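PDB 1H0H: formate dehydrogenase subunit beta, which serves as the electron-transfer subunit of formate dehydrogenase, carrying three [4Fe-4S] clusters that pass on the electrons released when formate is oxidised to carbon dioxide. Local coordinates for residues 68-73 and 207-212. Numbering follows the deposited sequence.
Sequences FPDQCR and LYHEYA. With SF4 (iron/sulfur cluster), chain N; SF4 (iron/sulfur cluster), chain M.
Phe68 fills the tight end of this buried contact. Its CG stands anti to the backbone N (chi1 -160°), which lays the ring against 207-212: Phe68 CD1 lies 3.7 Å from Tyr208 CB, and Phe68 CZ reaches Ala212 CB at 3.9 Å. A broad apolar ring can meet three aliphatic groups at once, His209 CB over one face and the other two obliquely, and the small methyl of Ala212, last residue of a type I turn begun at His209, lets the backbone come close.

The polar end is looser. Arg73, bent at chi2, sends NH2 to Ala212 O in a straight (176°) but weak, 3.4 Å hydrogen bond; a water accepting from NE and donating to the same oxygen completes the link. Arg73 NH1 turns back to a salt bridge with Asp70 OD1 at 2.9 Å, so one long cation ties the C-terminal loop to the chain beside Cys72, whose SG binds FE2 of the third [4Fe-4S] cluster. Asp70 OD2 approaches His209 CD2 to 3.3 Å without bonding, the planes 68° apart. On the solvent side, the Tyr211 ring leads away beside exposed Glu210.

Asp70 OD2 also pairs with Arg53 of strand 51-59, the antiparallel partner of 62-70, while Phe68 stacks on Phe199 of strand 197-201.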
ATOM      1  N   PHE B  68      -2.346 -26.362  -2.821  1.00 13.99           N
ATOM      2  CA  PHE B  68      -1.891 -27.311  -3.836  1.00 14.70           C
ATOM      3  C   PHE B  68      -2.169 -26.735  -5.226  1.00 14.21           C
ATOM      4  O   PHE B  68      -3.309 -26.739  -5.692  1.00 15.16           O
ATOM      5  CB  PHE B  68      -2.680 -28.618  -3.647  1.00 14.88           C
ATOM      6  CG  PHE B  68      -2.045 -29.818  -4.260  1.00 15.11           C
ATOM      7  CD1 PHE B  68      -1.067 -30.536  -3.571  1.00 15.56           C
ATOM      8  CD2 PHE B  68      -2.454 -30.276  -5.490  1.00 15.68           C
ATOM      9  CE1 PHE B  68      -0.474 -31.693  -4.146  1.00 16.16           C
ATOM     10  CE2 PHE B  68      -1.864 -31.404  -6.061  1.00 17.19           C
ATOM     11  CZ  PHE B  68      -0.882 -32.111  -5.389  1.00 15.43           C
ATOM     12  N   PRO B  69      -1.147 -26.218  -5.893  1.00 16.76           N
ATOM     13  CA  PRO B  69      -1.311 -25.610  -7.231  1.00 15.23           C
ATOM     14  C   PRO B  69      -1.304 -26.714  -8.294  1.00 16.56           C
ATOM     15  O   PRO B  69      -0.290 -26.983  -8.940  1.00 15.47           O
ATOM     16  CB  PRO B  69      -0.070 -24.729  -7.387  1.00 16.57           C
ATOM     17  CG  PRO B  69       0.890 -25.161  -6.376  1.00 17.08           C
ATOM     18  CD  PRO B  69       0.232 -26.135  -5.404  1.00 17.15           C
ATOM     19  N   ASP B  70      -2.482 -27.294  -8.488  1.00 16.14           N
ATOM     20  CA  ASP B  70      -2.684 -28.490  -9.275  1.00 16.18           C
ATOM     21  C   ASP B  70      -2.550 -28.252 -10.782  1.00 15.30           C
ATOM     22  O   ASP B  70      -2.862 -27.177 -11.284  1.00 15.27           O
ATOM     23  CB  ASP B  70      -4.065 -29.040  -8.910  1.00 17.26           C
ATOM     24  CG  ASP B  70      -4.185 -30.500  -9.129  1.00 16.43           C
ATOM     25  OD1 ASP B  70      -3.223 -31.125  -9.628  1.00 16.06           O
ATOM     26  OD2 ASP B  70      -5.234 -31.105  -8.844  1.00 17.86           O
ATOM     27  N   GLN B  71      -2.016 -29.247 -11.473  1.00 15.34           N
ATOM     28  CA  GLN B  71      -1.863 -29.244 -12.913  1.00 15.85           C
ATOM     29  C   GLN B  71      -1.515 -30.694 -13.294  1.00 15.78           C
ATOM     30  O   GLN B  71      -1.190 -31.509 -12.431  1.00 14.25           O
ATOM     31  CB  GLN B  71      -0.719 -28.313 -13.351  1.00 16.10           C
ATOM     32  CG  GLN B  71       0.621 -28.790 -12.824  1.00 17.28           C
ATOM     33  CD  GLN B  71       1.835 -27.944 -13.270  1.00 18.57           C
ATOM     34  OE1 GLN B  71       2.352 -27.135 -12.499  1.00 18.57           O
ATOM     35  NE2 GLN B  71       2.301 -28.163 -14.498  1.00 19.59           N
ATOM     36  N   CYS B  72      -1.545 -30.985 -14.591  1.00 15.87           N
ATOM     37  CA  CYS B  72      -1.154 -32.298 -15.104  1.00 14.60           C
ATOM     38  C   CYS B  72       0.229 -32.689 -14.560  1.00 14.73           C
ATOM     39  O   CYS B  72       1.113 -31.840 -14.455  1.00 15.72           O
ATOM     40  CB  CYS B  72      -1.088 -32.251 -16.618  1.00 14.05           C
ATOM     41  SG  CYS B  72      -0.333 -33.700 -17.360  1.00 16.46           S
ATOM     42  N   ARG B  73       0.431 -33.964 -14.257  1.00 14.26           N
ATOM     43  CA  ARG B  73       1.713 -34.410 -13.696  1.00 15.69           C
ATOM     44  C   ARG B  73       2.754 -34.751 -14.755  1.00 14.77           C
ATOM     45  O   ARG B  73       3.872 -35.061 -14.421  1.00 16.47           O
ATOM     46  CB  ARG B  73       1.509 -35.662 -12.857  1.00 14.39           C
ATOM     47  CG  ARG B  73       0.452 -35.510 -11.785  1.00 15.25           C
ATOM     48  CD  ARG B  73       0.769 -34.476 -10.680  1.00 13.61           C
ATOM     49  NE  ARG B  73      -0.125 -34.704  -9.550  1.00 14.41           N
ATOM     50  CZ  ARG B  73      -1.368 -34.240  -9.478  1.00 12.96           C
ATOM     51  NH1 ARG B  73      -1.883 -33.506 -10.481  1.00 13.36           N
ATOM     52  NH2 ARG B  73      -2.091 -34.514  -8.408  1.00 13.29           N
ATOM     53  N   LEU B 207      -4.958 -34.552   2.392  1.00 14.67           N
ATOM     54  CA  LEU B 207      -5.401 -33.356   3.110  1.00 14.33           C
ATOM     55  C   LEU B 207      -5.239 -32.150   2.187  1.00 14.46           C
ATOM     56  O   LEU B 207      -5.871 -31.107   2.387  1.00 15.35           O
ATOM     57  CB  LEU B 207      -4.589 -33.150   4.385  1.00 13.90           C
ATOM     58  CG  LEU B 207      -4.828 -34.217   5.440  1.00 14.30           C
ATOM     59  CD1 LEU B 207      -3.895 -34.046   6.594  1.00 14.66           C
ATOM     60  CD2 LEU B 207      -6.269 -34.153   5.884  1.00 14.70           C
ATOM     61  N   TYR B 208      -4.410 -32.294   1.166  1.00 14.95           N
ATOM     62  CA  TYR B 208      -4.248 -31.221   0.174  1.00 14.86           C
ATOM     63  C   TYR B 208      -5.238 -31.376  -0.971  1.00 16.78           C
ATOM     64  O   TYR B 208      -5.840 -30.398  -1.433  1.00 18.35           O
ATOM     65  CB  TYR B 208      -2.837 -31.197  -0.410  1.00 14.63           C
ATOM     66  CG  TYR B 208      -1.748 -30.786   0.559  1.00 15.40           C
ATOM     67  CD1 TYR B 208      -1.331 -31.642   1.584  1.00 14.67           C
ATOM     68  CD2 TYR B 208      -1.120 -29.554   0.434  1.00 15.83           C
ATOM     69  CE1 TYR B 208      -0.331 -31.263   2.471  1.00 15.73           C
ATOM     70  CE2 TYR B 208      -0.096 -29.174   1.305  1.00 16.22           C
ATOM     71  CZ  TYR B 208       0.292 -30.022   2.322  1.00 14.94           C
ATOM     72  OH  TYR B 208       1.298 -29.625   3.196  1.00 14.73           O
ATOM     73  N   HIS B 209      -5.406 -32.606  -1.435  1.00 16.00           N
ATOM     74  CA  HIS B 209      -6.304 -32.868  -2.554  1.00 16.52           C
ATOM     75  C   HIS B 209      -6.534 -34.358  -2.641  1.00 16.34           C
ATOM     76  O   HIS B 209      -5.598 -35.145  -2.446  1.00 14.49           O
ATOM     77  CB  HIS B 209      -5.692 -32.348  -3.860  1.00 16.97           C
ATOM     78  CG  HIS B 209      -6.534 -32.591  -5.066  1.00 17.31           C
ATOM     79  ND1 HIS B 209      -7.894 -32.380  -5.074  1.00 17.53           N
ATOM     80  CD2 HIS B 209      -6.210 -33.031  -6.308  1.00 17.30           C
ATOM     81  CE1 HIS B 209      -8.372 -32.658  -6.274  1.00 18.72           C
ATOM     82  NE2 HIS B 209      -7.372 -33.066  -7.039  1.00 16.95           N
ATOM     83  N   GLU B 210      -7.784 -34.741  -2.887  1.00 17.59           N
ATOM     84  CA  GLU B 210      -8.153 -36.167  -2.893  1.00 19.50           C
ATOM     85  C   GLU B 210      -7.375 -36.965  -3.916  1.00 18.68           C
ATOM     86  O   GLU B 210      -7.194 -38.176  -3.773  1.00 19.94           O
ATOM     87  CB  GLU B 210      -9.654 -36.340  -3.126  1.00 21.94           C
ATOM     88  CG  GLU B 210     -10.194 -35.742  -4.425  1.00 24.23           C
ATOM     89  CD  GLU B 210     -11.723 -35.875  -4.542  1.00 25.66           C
ATOM     90  OE1 GLU B 210     -12.310 -36.841  -3.988  1.00 27.13           O
ATOM     91  OE2 GLU B 210     -12.348 -35.001  -5.179  1.00 27.71           O
ATOM     92  N   TYR B 211      -6.889 -36.278  -4.936  1.00 20.42           N
ATOM     93  CA  TYR B 211      -6.163 -36.927  -6.007  1.00 19.72           C
ATOM     94  C   TYR B 211      -4.725 -36.473  -6.078  1.00 19.41           C
ATOM     95  O   TYR B 211      -4.090 -36.591  -7.114  1.00 19.67           O
ATOM     96  CB  TYR B 211      -6.852 -36.681  -7.340  1.00 21.49           C
ATOM     97  CG  TYR B 211      -8.292 -37.147  -7.389  1.00 22.71           C
ATOM     98  CD1 TYR B 211      -8.632 -38.470  -7.128  1.00 24.73           C
ATOM     99  CD2 TYR B 211      -9.311 -36.266  -7.719  1.00 22.53           C
ATOM    100  CE1 TYR B 211      -9.956 -38.891  -7.189  1.00 26.09           C
ATOM    101  CE2 TYR B 211     -10.617 -36.674  -7.800  1.00 23.29           C
ATOM    102  CZ  TYR B 211     -10.946 -37.977  -7.531  1.00 25.49           C
ATOM    103  OH  TYR B 211     -12.265 -38.380  -7.607  1.00 26.64           O
ATOM    104  N   ALA B 212      -4.209 -35.996  -4.957  1.00 20.31           N
ATOM    105  CA  ALA B 212      -2.799 -35.619  -4.840  1.00 19.40           C
ATOM    106  C   ALA B 212      -1.852 -36.756  -5.235  1.00 19.63           C
ATOM    107  O   ALA B 212      -0.868 -36.502  -5.933  1.00 18.46           O
ATOM    108  CB  ALA B 212      -2.491 -35.144  -3.452  1.00 19.46           C
TER
HETATM  109 FE1  SF4 N1013      -3.383 -37.498 -16.133  1.00 17.36          FE
HETATM  110 FE2  SF4 N1013      -1.592 -35.607 -17.041  1.00 17.49          FE
HETATM  111 FE3  SF4 N1013      -0.716 -38.208 -16.221  1.00 17.77          FE
HETATM  112 FE4  SF4 N1013      -2.203 -37.918 -18.533  1.00 17.28          FE
HETATM  113  S1  SF4 N1013      -0.009 -37.111 -18.150  1.00 17.91           S
HETATM  114  S2  SF4 N1013      -2.555 -39.447 -17.004  1.00 18.19           S
HETATM  115  S3  SF4 N1013      -3.629 -36.130 -17.931  1.00 19.34           S
HETATM  116  S4  SF4 N1013      -1.675 -36.492 -14.881  1.00 17.78           S
HETATM  117 FE1  SF4 M1012       2.368 -23.913 -18.485  1.00 19.53          FE
HETATM  118 FE2  SF4 M1012       2.146 -24.081 -15.750  1.00 18.29          FE
HETATM  119 FE3  SF4 M1012       1.206 -26.127 -17.364  1.00 18.26          FE
HETATM  120 FE4  SF4 M1012      -0.094 -23.700 -17.267  1.00 17.37          FE
HETATM  121  S1  SF4 M1012       0.247 -25.205 -15.533  1.00 19.88           S
HETATM  122  S2  SF4 M1012       0.454 -24.957 -19.107  1.00 18.20           S
HETATM  123  S3  SF4 M1012       1.540 -22.237 -16.993  1.00 17.26           S
HETATM  124  S4  SF4 M1012       3.388 -25.526 -17.273  1.00 19.87           S
HETATM  125  O   HOH W   1       1.132 -36.725  -7.793  1.00 26.02           O